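Local coordinates for protein Phikz039 (Pseudomonas phage phikz, PDB 3ZBQ) that belongs to the tubulin/FtsZ family as the phage tubulin-like protein PhuZ, and is modelled here with guanosine-5'-diphosphate bound, at residues A[50-54]-A[65-70]; A[159-163]-A[209-213]; A[164-168]-A[181-185]. All coordinates share one frame; numbering follows the deposited sequence.

Contact 1: A[50-54]-A[65-70]; sequences IIIEA and KRAIGM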
ATOM      1  N   ILE A  50      -6.759  -7.053  15.017  1.00  5.65           N
ATOM      2  CA  ILE A  50      -7.665  -6.079  15.620  1.00  8.41           C
ATOM      3  C   ILE A  50      -8.782  -5.798  14.628  1.00  8.19           C
ATOM      4  O   ILE A  50      -8.527  -5.364  13.501  1.00  7.16           O
ATOM      5  CB  ILE A  50      -6.959  -4.745  15.960  1.00  9.28           C
ATOM      6  CG1 ILE A  50      -6.015  -4.924  17.140  1.00 10.24           C
ATOM      7  CG2 ILE A  50      -7.989  -3.673  16.304  1.00 10.67           C
ATOM      8  CD1 ILE A  50      -5.174  -3.686  17.426  1.00 13.06           C
ATOM      9  N   ILE A  51     -10.015  -6.065  15.046  1.00  7.63           N
ATOM     10  CA  ILE A  51     -11.195  -5.754  14.240  1.00  7.58           C
ATOM     11  C   ILE A  51     -11.896  -4.535  14.837  1.00 10.01           C
ATOM     12  O   ILE A  51     -12.259  -4.533  16.012  1.00 11.88           O
ATOM     13  CB  ILE A  51     -12.158  -6.947  14.173  1.00  8.39           C
ATOM     14  CG1 ILE A  51     -11.436  -8.174  13.614  1.00 11.43           C
ATOM     15  CG2 ILE A  51     -13.385  -6.610  13.309  1.00  9.94           C
ATOM     16  CD1 ILE A  51     -10.794  -7.936  12.247  1.00  8.72           C
ATOM     17  N   ILE A  52     -12.056  -3.484  14.037  1.00  7.41           N
ATOM     18  CA  ILE A  52     -12.645  -2.241  14.523  1.00  9.68           C
ATOM     19  C   ILE A  52     -14.142  -2.282  14.275  1.00 14.09           C
ATOM     20  O   ILE A  52     -14.590  -2.247  13.125  1.00 10.95           O
ATOM     21  CB  ILE A  52     -12.043  -1.027  13.814  1.00  8.43           C
ATOM     22  CG1 ILE A  52     -10.520  -1.001  14.025  1.00  8.12           C
ATOM     23  CG2 ILE A  52     -12.651   0.267  14.333  1.00 11.67           C
ATOM     24  CD1 ILE A  52      -9.827   0.092  13.231  1.00 12.24           C
ATOM     25  N   GLU A  53     -14.913  -2.359  15.353  1.00 13.44           N
ATOM     26  CA  GLU A  53     -16.362  -2.491  15.226  1.00 16.48           C
ATOM     27  C   GLU A  53     -17.056  -1.141  15.042  1.00 16.05           C
ATOM     28  O   GLU A  53     -16.615  -0.124  15.576  1.00 15.82           O
ATOM     29  CB  GLU A  53     -16.938  -3.198  16.451  1.00 21.41           C
ATOM     30  CG  GLU A  53     -16.543  -4.654  16.596  1.00 24.48           C
ATOM     31  CD  GLU A  53     -17.189  -5.303  17.812  1.00 35.68           C
ATOM     32  OE1 GLU A  53     -17.604  -4.557  18.725  1.00 36.87           O
ATOM     33  OE2 GLU A  53     -17.289  -6.549  17.849  1.00 41.47           O
ATOM     34  N   ALA A  54     -18.158  -1.144  14.301  1.00 21.25           N
ATOM     35  CA  ALA A  54     -18.953   0.069  14.128  1.00 23.83           C
ATOM     36  C   ALA A  54     -20.212  -0.025  14.982  1.00 26.74           C
ATOM     37  O   ALA A  54     -20.709  -1.123  15.233  1.00 32.01           O
ATOM     38  CB  ALA A  54     -19.310   0.268  12.669  1.00 21.61           C
ATOM     39  N   LYS A  65     -23.762  -2.858  17.408  1.00 34.06           N
ATOM     40  CA  LYS A  65     -22.301  -2.926  17.443  1.00 35.59           C
ATOM     41  C   LYS A  65     -21.789  -4.147  16.665  1.00 30.67           C
ATOM     42  O   LYS A  65     -21.860  -5.284  17.143  1.00 27.76           O
ATOM     43  CB  LYS A  65     -21.811  -2.970  18.889  1.00 41.90           C
ATOM     44  CG  LYS A  65     -20.352  -2.572  19.079  1.00 34.45           C
ATOM     45  CD  LYS A  65     -19.846  -3.116  20.410  1.00 47.58           C
ATOM     46  CE  LYS A  65     -19.087  -2.073  21.213  1.00 54.64           C
ATOM     47  NZ  LYS A  65     -19.408  -2.179  22.667  1.00 51.60           N
ATOM     48  N   ARG A  66     -21.283  -3.903  15.458  1.00 26.55           N
ATOM     49  CA  ARG A  66     -20.893  -4.985  14.556  1.00 25.17           C
ATOM     50  C   ARG A  66     -19.658  -4.661  13.716  1.00 18.38           C
ATOM     51  O   ARG A  66     -19.166  -3.531  13.703  1.00 20.06           O
ATOM     52  CB  ARG A  66     -22.051  -5.356  13.622  1.00 24.80           C
ATOM     53  CG  ARG A  66     -22.917  -6.507  14.116  1.00 33.48           C
ATOM     54  CD  ARG A  66     -24.032  -6.860  13.125  1.00 28.72           C
ATOM     55  NE  ARG A  66     -23.705  -8.003  12.268  1.00 32.73           N
ATOM     56  CZ  ARG A  66     -24.584  -8.616  11.479  1.00 29.71           C
ATOM     57  NH1 ARG A  66     -25.844  -8.197  11.443  1.00 25.90           N
ATOM     58  NH2 ARG A  66     -24.211  -9.652  10.729  1.00 30.00           N
ATOM     59  N   ALA A  67     -19.164  -5.672  13.014  1.00 13.51           N
ATOM     60  CA  ALA A  67     -18.023  -5.489  12.131  1.00 11.51           C
ATOM     61  C   ALA A  67     -18.338  -6.186  10.830  1.00 10.20           C
ATOM     62  O   ALA A  67     -18.041  -7.372  10.651  1.00 11.82           O
ATOM     63  CB  ALA A  67     -16.761  -6.065  12.758  1.00 11.55           C
ATOM     64  N   ILE A  68     -18.978  -5.455   9.927  1.00 11.22           N
ATOM     65  CA  ILE A  68     -19.417  -6.044   8.669  1.00  9.50           C
ATOM     66  C   ILE A  68     -18.819  -5.318   7.470  1.00 11.07           C
ATOM     67  O   ILE A  68     -19.380  -5.336   6.376  1.00  6.98           O
ATOM     68  CB  ILE A  68     -20.948  -6.056   8.576  1.00  8.08           C
ATOM     69  CG1 ILE A  68     -21.513  -4.659   8.867  1.00  6.20           C
ATOM     70  CG2 ILE A  68     -21.513  -7.078   9.551  1.00 11.88           C
ATOM     71  CD1 ILE A  68     -23.030  -4.513   8.531  1.00 11.55           C
ATOM     72  N   GLY A  69     -17.661  -4.686   7.674  1.00  6.43           N
ATOM     73  CA  GLY A  69     -16.995  -3.987   6.591  1.00  6.65           C
ATOM     74  C   GLY A  69     -17.544  -2.595   6.342  1.00  7.62           C
ATOM     75  O   GLY A  69     -18.493  -2.145   7.003  1.00  8.87           O
ATOM     76  N   MET A  70     -16.959  -1.916   5.363  1.00  6.63           N
ATOM     77  CA  MET A  70     -17.365  -0.560   5.023  1.00  5.83           C
ATOM     78  C   MET A  70     -17.884  -0.446   3.584  1.00  6.34           C
ATOM     79  O   MET A  70     -18.263   0.637   3.142  1.00  6.14           O
ATOM     80  CB  MET A  70     -16.205   0.410   5.282  1.00  5.30           C
ATOM     81  CG  MET A  70     -15.952   0.651   6.762  1.00  8.63           C
ATOM     82  SD  MET A  70     -17.170   1.736   7.513  1.00 14.13           S
ATOM     83  CE  MET A  70     -17.787   0.664   8.803  1.00 12.69           C
TER
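I51 and A67 meet methyl to methyl: CG2 of I51 lies 3.5 Å from CB of A67, tighter than a usual van der Waals contact. In I51 this branch is the one anti to the backbone N (CG1 has chi1 -57°), which carries the methyl toward the other segment. The single methyl of A67 is met by both I51 and E53, whose CG reaches it from two residues further on, at 4.1 Å from CB of A67.

The extended side chain of E53 crosses that of K65 at about a right angle. What its carboxylate touches is the aliphatic part of the lysine, OE1 of E53 lying 3.2 Å from CD of K65. The lysine chain is bent at chi3 and chi4, and NZ of K65 stays 4.9 Å from OE1 of E53. The opposite charges may still attract each other, but they make no salt bridge. Long, polar chains fit here because both residues are exposed.

Next to these side chains the backbones pair. A54 and R66 form a single antiparallel, hydrogen-bonded bridge, with A54 N donating to R66 O at 2.7 Å and R66 N to A54 O at 2.8 Å. The CA of K65 adds a C-H...O contact to A54 O. Beyond the bridge, the methyl CE of M70 comes within 4.2 Å of A54 CB, brought there by a chain bent at chi2 and chi3; the M70 side chain is also about 5 Å from the bound guanosine-5'-diphosphate.

The bridge extends from the end of edge strand 49-51, where I50 and I52 bond to the neighbouring strand 30-34, while A67 and G69 bond to V37 and T35 just after that strand. Helix 74-81 receives both I52 and M70 at L80.

Contact 2: A[159-163]-A[209-213]; sequences KVPMI and AHFHK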
ATOM      1  N   LYS A 159       5.740  14.705   6.840  1.00  7.19           N
ATOM      2  CA  LYS A 159       7.019  15.323   6.453  1.00  8.96           C
ATOM      3  C   LYS A 159       8.088  14.305   6.069  1.00  8.43           C
ATOM      4  O   LYS A 159       9.291  14.553   6.222  1.00  8.92           O
ATOM      5  CB  LYS A 159       7.532  16.241   7.560  1.00  8.64           C
ATOM      6  CG  LYS A 159       6.453  17.149   8.132  1.00  9.94           C
ATOM      7  CD  LYS A 159       6.993  17.960   9.276  1.00 19.50           C
ATOM      8  CE  LYS A 159       5.864  18.591  10.037  1.00 21.16           C
ATOM      9  NZ  LYS A 159       6.376  19.560  11.039  1.00 25.85           N
ATOM     10  N   VAL A 160       7.638  13.161   5.567  1.00  6.90           N
ATOM     11  CA  VAL A 160       8.511  12.070   5.166  1.00  7.01           C
ATOM     12  C   VAL A 160       7.892  11.507   3.900  1.00  7.56           C
ATOM     13  O   VAL A 160       6.689  11.221   3.887  1.00  5.86           O
ATOM     14  CB  VAL A 160       8.528  10.953   6.234  1.00  7.74           C
ATOM     15  CG1 VAL A 160       9.282   9.732   5.724  1.00  6.97           C
ATOM     16  CG2 VAL A 160       9.129  11.437   7.546  1.00  7.15           C
ATOM     17  N   PRO A 161       8.686  11.353   2.825  1.00  6.54           N
ATOM     18  CA  PRO A 161       8.115  10.814   1.581  1.00  6.56           C
ATOM     19  C   PRO A 161       7.471   9.452   1.820  1.00  6.35           C
ATOM     20  O   PRO A 161       8.069   8.562   2.433  1.00  7.41           O
ATOM     21  CB  PRO A 161       9.340  10.668   0.664  1.00  7.01           C
ATOM     22  CG  PRO A 161      10.328  11.666   1.208  1.00  7.54           C
ATOM     23  CD  PRO A 161      10.131  11.616   2.697  1.00  7.62           C
ATOM     24  N   MET A 162       6.237   9.295   1.363  1.00  5.93           N
ATOM     25  CA  MET A 162       5.569   8.022   1.513  1.00  3.83           C
ATOM     26  C   MET A 162       5.982   7.116   0.364  1.00  4.10           C
ATOM     27  O   MET A 162       5.804   7.459  -0.804  1.00  3.67           O
ATOM     28  CB  MET A 162       4.046   8.212   1.530  1.00  4.85           C
ATOM     29  CG  MET A 162       3.333   6.939   1.782  1.00  4.77           C
ATOM     30  SD  MET A 162       1.602   7.201   2.141  1.00  6.15           S
ATOM     31  CE  MET A 162       1.132   5.483   2.247  1.00  7.91           C
ATOM     32  N   ILE A 163       6.554   5.965   0.702  1.00  4.70           N
ATOM     33  CA  ILE A 163       7.075   5.039  -0.293  1.00  4.92           C
ATOM     34  C   ILE A 163       6.005   4.006  -0.622  1.00  6.36           C
ATOM     35  O   ILE A 163       5.540   3.277   0.259  1.00  5.39           O
ATOM     36  CB  ILE A 163       8.324   4.298   0.239  1.00  7.03           C
ATOM     37  CG1 ILE A 163       9.431   5.285   0.595  1.00  6.48           C
ATOM     38  CG2 ILE A 163       8.807   3.249  -0.765  1.00  5.62           C
ATOM     39  CD1 ILE A 163      10.507   4.678   1.472  1.00  5.81           C
ATOM     40  N   ALA A 209      15.542   4.883   2.926  1.00  3.49           N
ATOM     41  CA  ALA A 209      14.114   5.197   2.923  1.00  4.96           C
ATOM     42  C   ALA A 209      13.881   6.689   3.181  1.00  6.78           C
ATOM     43  O   ALA A 209      12.990   7.301   2.592  1.00  5.68           O
ATOM     44  CB  ALA A 209      13.399   4.354   3.965  1.00  6.91           C
ATOM     45  N   HIS A 210      14.683   7.270   4.069  1.00  5.94           N
ATOM     46  CA  HIS A 210      14.541   8.682   4.444  1.00  6.39           C
ATOM     47  C   HIS A 210      15.578   9.555   3.730  1.00  6.25           C
ATOM     48  O   HIS A 210      16.285  10.348   4.358  1.00  7.55           O
ATOM     49  CB  HIS A 210      14.660   8.847   5.970  1.00  7.49           C
ATOM     50  CG  HIS A 210      13.555   8.185   6.726  1.00  6.76           C
ATOM     51  ND1 HIS A 210      13.609   7.965   8.090  1.00  6.63           N
ATOM     52  CD2 HIS A 210      12.368   7.679   6.315  1.00  5.56           C
ATOM     53  CE1 HIS A 210      12.500   7.368   8.480  1.00  6.59           C
ATOM     54  NE2 HIS A 210      11.727   7.181   7.422  1.00  5.29           N
ATOM     55  N   PHE A 211      15.662   9.393   2.416  1.00  7.45           N
ATOM     56  CA  PHE A 211      16.652  10.086   1.588  1.00  7.37           C
ATOM     57  C   PHE A 211      16.458  11.606   1.592  1.00  7.92           C
ATOM     58  O   PHE A 211      17.351  12.355   1.203  1.00  7.73           O
ATOM     59  CB  PHE A 211      16.530   9.574   0.154  1.00  4.95           C
ATOM     60  CG  PHE A 211      15.122   9.638  -0.364  1.00  5.04           C
ATOM     61  CD1 PHE A 211      14.630  10.813  -0.929  1.00  8.00           C
ATOM     62  CD2 PHE A 211      14.270   8.557  -0.221  1.00  7.22           C
ATOM     63  CE1 PHE A 211      13.306  10.889  -1.375  1.00  7.84           C
ATOM     64  CE2 PHE A 211      12.956   8.629  -0.659  1.00  5.32           C
ATOM     65  CZ  PHE A 211      12.483   9.797  -1.242  1.00  8.17           C
ATOM     66  N   HIS A 212      15.280  12.056   2.012  1.00  6.87           N
ATOM     67  CA  HIS A 212      14.967  13.481   2.017  1.00  6.61           C
ATOM     68  C   HIS A 212      15.813  14.221   3.053  1.00  9.72           C
ATOM     69  O   HIS A 212      15.924  15.449   3.009  1.00 10.01           O
ATOM     70  CB  HIS A 212      13.477  13.687   2.300  1.00  7.43           C
ATOM     71  CG  HIS A 212      13.073  13.272   3.680  1.00  7.70           C
ATOM     72  ND1 HIS A 212      13.102  11.959   4.101  1.00  6.04           N
ATOM     73  CD2 HIS A 212      12.646  13.998   4.738  1.00  6.56           C
ATOM     74  CE1 HIS A 212      12.702  11.892   5.358  1.00  5.75           C
ATOM     75  NE2 HIS A 212      12.423  13.117   5.768  1.00  9.99           N
ATOM     76  N   LYS A 213      16.425  13.470   3.972  1.00  9.79           N
ATOM     77  CA  LYS A 213      17.256  14.053   5.021  1.00 10.52           C
ATOM     78  C   LYS A 213      18.537  14.642   4.440  1.00 11.55           C
ATOM     79  O   LYS A 213      19.180  15.486   5.065  1.00 10.72           O
ATOM     80  CB  LYS A 213      17.630  12.994   6.070  1.00  9.28           C
ATOM     81  CG  LYS A 213      16.506  12.568   7.016  1.00  7.79           C
ATOM     82  CD  LYS A 213      16.791  11.179   7.612  1.00 10.27           C
ATOM     83  CE  LYS A 213      17.937  11.197   8.621  1.00 12.00           C
ATOM     84  NZ  LYS A 213      18.095   9.857   9.282  1.00 10.66           N
TER
HETATM   85  O   HOH W   1      11.302  14.544   8.242  1.00 22.71           O
HETATM   86  O   HOH W   2      10.298   7.263   3.556  1.00  7.74           O
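P161 O and A209 O are joined by one water, which donates to P161 O at 2.8 Å and to A209 O at 2.9 Å. Two carbonyl acceptors that could not bond each other are thus linked across the contact. A second water does similar work nearer the surface, donating to K159 O and hydrogen-bonded to NE2 of H212 at 3.1 Å; the direct approach of these two atoms is too poorly angled for a bond.

The H212 ring is the platform on which the proline sits. CD of P161 lies over its face, 3.6 Å from the ring centroid and 23° off the normal, in a CH-pi contact, with V160 CA on the same face and K213 CG on the other. The ring reaches this place because CG of H212 is set between its backbone N and carbonyl carbon (chi1 66°). Proline is apt here: its CD, next to the ring nitrogen, carries somewhat polarised hydrogens, and its rigid ring also offers CG to CZ of F211 at 3.8 Å. V160 fills the flank, its CG1 obliquely placed 3.8 Å from CD2 of H210, while I163 sends CD1 to CB of A209 at the same distance.

K159, with positive phi, is the C-prime residue of a Schellman motif ending helix 138-158. The chain packs on 209-213, the end of helix 202-209 and the turn after it, before entering strand 163-168. Strand 222-227 lies against both through V222, touched by P161, I163 and F211; F211 reaches on to strand 239-246, and I163 also packs on V128 of strand 127-133.

Contact 3: A[164-168]-A[181-185]; sequences INYHE and NILEV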
ATOM      1  N   ILE A 164       5.622   3.932  -1.895  1.00  5.77           N
ATOM      2  CA  ILE A 164       4.640   2.945  -2.310  1.00  5.37           C
ATOM      3  C   ILE A 164       5.210   1.993  -3.366  1.00  6.05           C
ATOM      4  O   ILE A 164       5.880   2.411  -4.327  1.00  5.84           O
ATOM      5  CB  ILE A 164       3.321   3.603  -2.806  1.00  6.15           C
ATOM      6  CG1 ILE A 164       3.540   4.327  -4.134  1.00  6.85           C
ATOM      7  CG2 ILE A 164       2.779   4.574  -1.763  1.00  5.54           C
ATOM      8  CD1 ILE A 164       2.230   4.732  -4.833  1.00 11.41           C
ATOM      9  N   ASN A 165       4.973   0.705  -3.142  1.00  6.22           N
ATOM     10  CA  ASN A 165       5.250  -0.328  -4.126  1.00  5.90           C
ATOM     11  C   ASN A 165       3.909  -0.656  -4.774  1.00  6.43           C
ATOM     12  O   ASN A 165       3.016  -1.211  -4.126  1.00  5.28           O
ATOM     13  CB  ASN A 165       5.882  -1.542  -3.438  1.00  6.90           C
ATOM     14  CG  ASN A 165       6.078  -2.709  -4.373  1.00  7.44           C
ATOM     15  OD1 ASN A 165       5.336  -3.690  -4.314  1.00  6.85           O
ATOM     16  ND2 ASN A 165       7.085  -2.622  -5.238  1.00  7.85           N
ATOM     17  N   TYR A 166       3.759  -0.279  -6.045  1.00  5.42           N
ATOM     18  CA  TYR A 166       2.439  -0.227  -6.683  1.00  6.37           C
ATOM     19  C   TYR A 166       2.124  -1.405  -7.602  1.00  5.49           C
ATOM     20  O   TYR A 166       2.940  -1.805  -8.443  1.00  5.14           O
ATOM     21  CB  TYR A 166       2.286   1.090  -7.461  1.00  5.93           C
ATOM     22  CG  TYR A 166       0.961   1.176  -8.199  1.00  5.67           C
ATOM     23  CD1 TYR A 166      -0.210   1.470  -7.519  1.00  5.31           C
ATOM     24  CD2 TYR A 166       0.889   0.956  -9.573  1.00  5.92           C
ATOM     25  CE1 TYR A 166      -1.430   1.548  -8.181  1.00  6.37           C
ATOM     26  CE2 TYR A 166      -0.327   1.031 -10.250  1.00  8.14           C
ATOM     27  CZ  TYR A 166      -1.476   1.330  -9.550  1.00  7.51           C
ATOM     28  OH  TYR A 166      -2.691   1.397 -10.211  1.00  7.78           O
ATOM     29  N   HIS A 167       0.908  -1.932  -7.468  1.00  6.67           N
ATOM     30  CA  HIS A 167       0.454  -3.026  -8.300  1.00  4.68           C
ATOM     31  C   HIS A 167      -0.925  -2.666  -8.784  1.00  6.12           C
ATOM     32  O   HIS A 167      -1.749  -2.217  -8.011  1.00  7.24           O
ATOM     33  CB  HIS A 167       0.391  -4.323  -7.492  1.00  4.63           C
ATOM     34  CG  HIS A 167       1.719  -4.724  -6.935  1.00  7.15           C
ATOM     35  ND1 HIS A 167       2.493  -5.707  -7.506  1.00  9.62           N
ATOM     36  CD2 HIS A 167       2.429  -4.241  -5.886  1.00  9.60           C
ATOM     37  CE1 HIS A 167       3.631  -5.814  -6.835  1.00 10.05           C
ATOM     38  NE2 HIS A 167       3.613  -4.937  -5.845  1.00  8.32           N
ATOM     39  N   GLU A 168      -1.167  -2.857 -10.064  1.00  7.29           N
ATOM     40  CA  GLU A 168      -2.479  -2.543 -10.610  1.00  5.75           C
ATOM     41  C   GLU A 168      -3.269  -3.801 -10.882  1.00  9.06           C
ATOM     42  O   GLU A 168      -2.750  -4.742 -11.490  1.00  7.95           O
ATOM     43  CB  GLU A 168      -2.292  -1.767 -11.899  1.00  8.21           C
ATOM     44  CG  GLU A 168      -3.567  -1.199 -12.457  1.00  9.01           C
ATOM     45  CD  GLU A 168      -3.271  -0.214 -13.547  1.00 15.06           C
ATOM     46  OE1 GLU A 168      -2.669   0.842 -13.242  1.00 21.17           O
ATOM     47  OE2 GLU A 168      -3.623  -0.508 -14.701  1.00 16.33           O
ATOM     48  N   ASN A 181       2.898 -11.620  -7.567  1.00  8.25           N
ATOM     49  CA  ASN A 181       3.912 -10.573  -7.647  1.00 12.53           C
ATOM     50  C   ASN A 181       4.099  -9.884  -6.301  1.00 10.91           C
ATOM     51  O   ASN A 181       5.220  -9.597  -5.885  1.00  8.61           O
ATOM     52  CB  ASN A 181       3.621  -9.548  -8.749  1.00 13.48           C
ATOM     53  CG  ASN A 181       4.871  -8.741  -9.136  1.00 22.93           C
ATOM     54  OD1 ASN A 181       4.967  -7.535  -8.880  1.00 25.71           O
ATOM     55  ND2 ASN A 181       5.843  -9.419  -9.738  1.00 27.24           N
ATOM     56  N   ILE A 182       2.999  -9.653  -5.600  1.00  8.83           N
ATOM     57  CA  ILE A 182       3.074  -9.042  -4.280  1.00  8.52           C
ATOM     58  C   ILE A 182       3.835  -9.913  -3.275  1.00  7.06           C
ATOM     59  O   ILE A 182       4.642  -9.406  -2.497  1.00  7.02           O
ATOM     60  CB  ILE A 182       1.661  -8.684  -3.765  1.00  8.03           C
ATOM     61  CG1 ILE A 182       1.134  -7.458  -4.533  1.00  6.15           C
ATOM     62  CG2 ILE A 182       1.698  -8.429  -2.261  1.00  7.52           C
ATOM     63  CD1 ILE A 182      -0.324  -7.114  -4.250  1.00  8.68           C
ATOM     64  N   LEU A 183       3.597 -11.222  -3.294  1.00  9.75           N
ATOM     65  CA  LEU A 183       4.310 -12.131  -2.387  1.00  7.13           C
ATOM     66  C   LEU A 183       5.808 -12.096  -2.667  1.00  7.61           C
ATOM     67  O   LEU A 183       6.640 -12.089  -1.739  1.00  7.89           O
ATOM     68  CB  LEU A 183       3.784 -13.556  -2.538  1.00  8.76           C
ATOM     69  CG  LEU A 183       2.306 -13.702  -2.191  1.00  9.43           C
ATOM     70  CD1 LEU A 183       1.836 -15.107  -2.507  1.00 15.04           C
ATOM     71  CD2 LEU A 183       2.051 -13.367  -0.724  1.00 10.08           C
ATOM     72  N   GLU A 184       6.154 -12.066  -3.952  1.00  7.37           N
ATOM     73  CA  GLU A 184       7.555 -11.955  -4.339  1.00  8.43           C
ATOM     74  C   GLU A 184       8.177 -10.696  -3.744  1.00  8.57           C
ATOM     75  O   GLU A 184       9.320 -10.716  -3.283  1.00  9.21           O
ATOM     76  CB  GLU A 184       7.692 -11.945  -5.866  1.00  9.95           C
ATOM     77  CG  GLU A 184       7.352 -13.267  -6.524  1.00 17.74           C
ATOM     78  CD  GLU A 184       8.485 -13.797  -7.374  1.00 39.30           C
ATOM     79  OE1 GLU A 184       9.121 -12.987  -8.089  1.00 35.96           O
ATOM     80  OE2 GLU A 184       8.742 -15.023  -7.316  1.00 48.14           O
ATOM     81  N   VAL A 185       7.430  -9.597  -3.751  1.00  6.25           N
ATOM     82  CA  VAL A 185       7.922  -8.339  -3.196  1.00  6.10           C
ATOM     83  C   VAL A 185       8.075  -8.416  -1.675  1.00  7.01           C
ATOM     84  O   VAL A 185       9.099  -8.012  -1.133  1.00  7.84           O
ATOM     85  CB  VAL A 185       7.016  -7.149  -3.595  1.00  7.06           C
ATOM     86  CG1 VAL A 185       7.315  -5.923  -2.742  1.00  7.63           C
ATOM     87  CG2 VAL A 185       7.172  -6.832  -5.085  1.00  6.03           C
TER
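The imidazole of H167 carries CG1 of I182 squarely over the centre of one face, 3.5 Å from the ring centroid and only 3° off the normal, a CH-pi contact of nearly ideal placement. Round the rim lie polar and apolar neighbours: N165 OD1 and the amide of N181 sit at the edge, and V185 CG2 approaches near the ring plane. The N181 amide is turned 60° against the ring and brings OD1 to 3.0 Å from CE1 of H167, a close approach to a carbon that is polarised by two nitrogens; the angle at ND1 is too poor for a hydrogen bond.

The ring's rotation is fixed from its own strand. NE2 of H167 donates to OD1 of N165 at 2.6 Å, the acceptor lying close to the ring plane although the donor stands above the carbonyl plane of the amide. With CG of H167 beside its backbone N and CG of N165 anti to its own, the two side chains, two positions apart on the same strand face, converge. Histidine suits a place that needs both a donor and a flat surface.

Strand 163-168 leads into helix 175-192, which runs back alongside it, as in the alternating strand-helix pattern of the nucleotide-binding domain of the tubulin/FtsZ family. Segments 164-168 and 181-185 are nearly antiparallel, 164° between their directions, with axes 10.2 Å apart, a spacing filled by side chains from both.

V185 and N165 approach from opposite directions, V185 CG1 lying 3.4 Å from N165 OD1, and branched carbons let V185 cover both N165 and the rim of H167. ND2 of N165 bonds to L224 O of strand 222-227, on the other side from strand 127-133, where I182 packs against V130 and I132.

Overall arrangement
Contacts 2 and 3 are buried, whereas contact 1 is only partly so and lies farthest from the chain centre. Its chemistry follows: 50-54 and 65-70 are tied mainly by paired backbone bonds, with charged chains at the surface, while contact 2 relies on rings, proline and bridging waters, and contact 3 on a strand histidine bonded to asparagine and covered by a helix isoleucine. Contacts 1 and 3 reach the same sheet, one at an edge strand and one in the interior, with centres 27 Å apart. Contacts 2 and 3 share one continuous run, 159-163 passing directly into 164-168, so the entry to the strand and the strand itself are packed by different partners, 209-213 and 181-185.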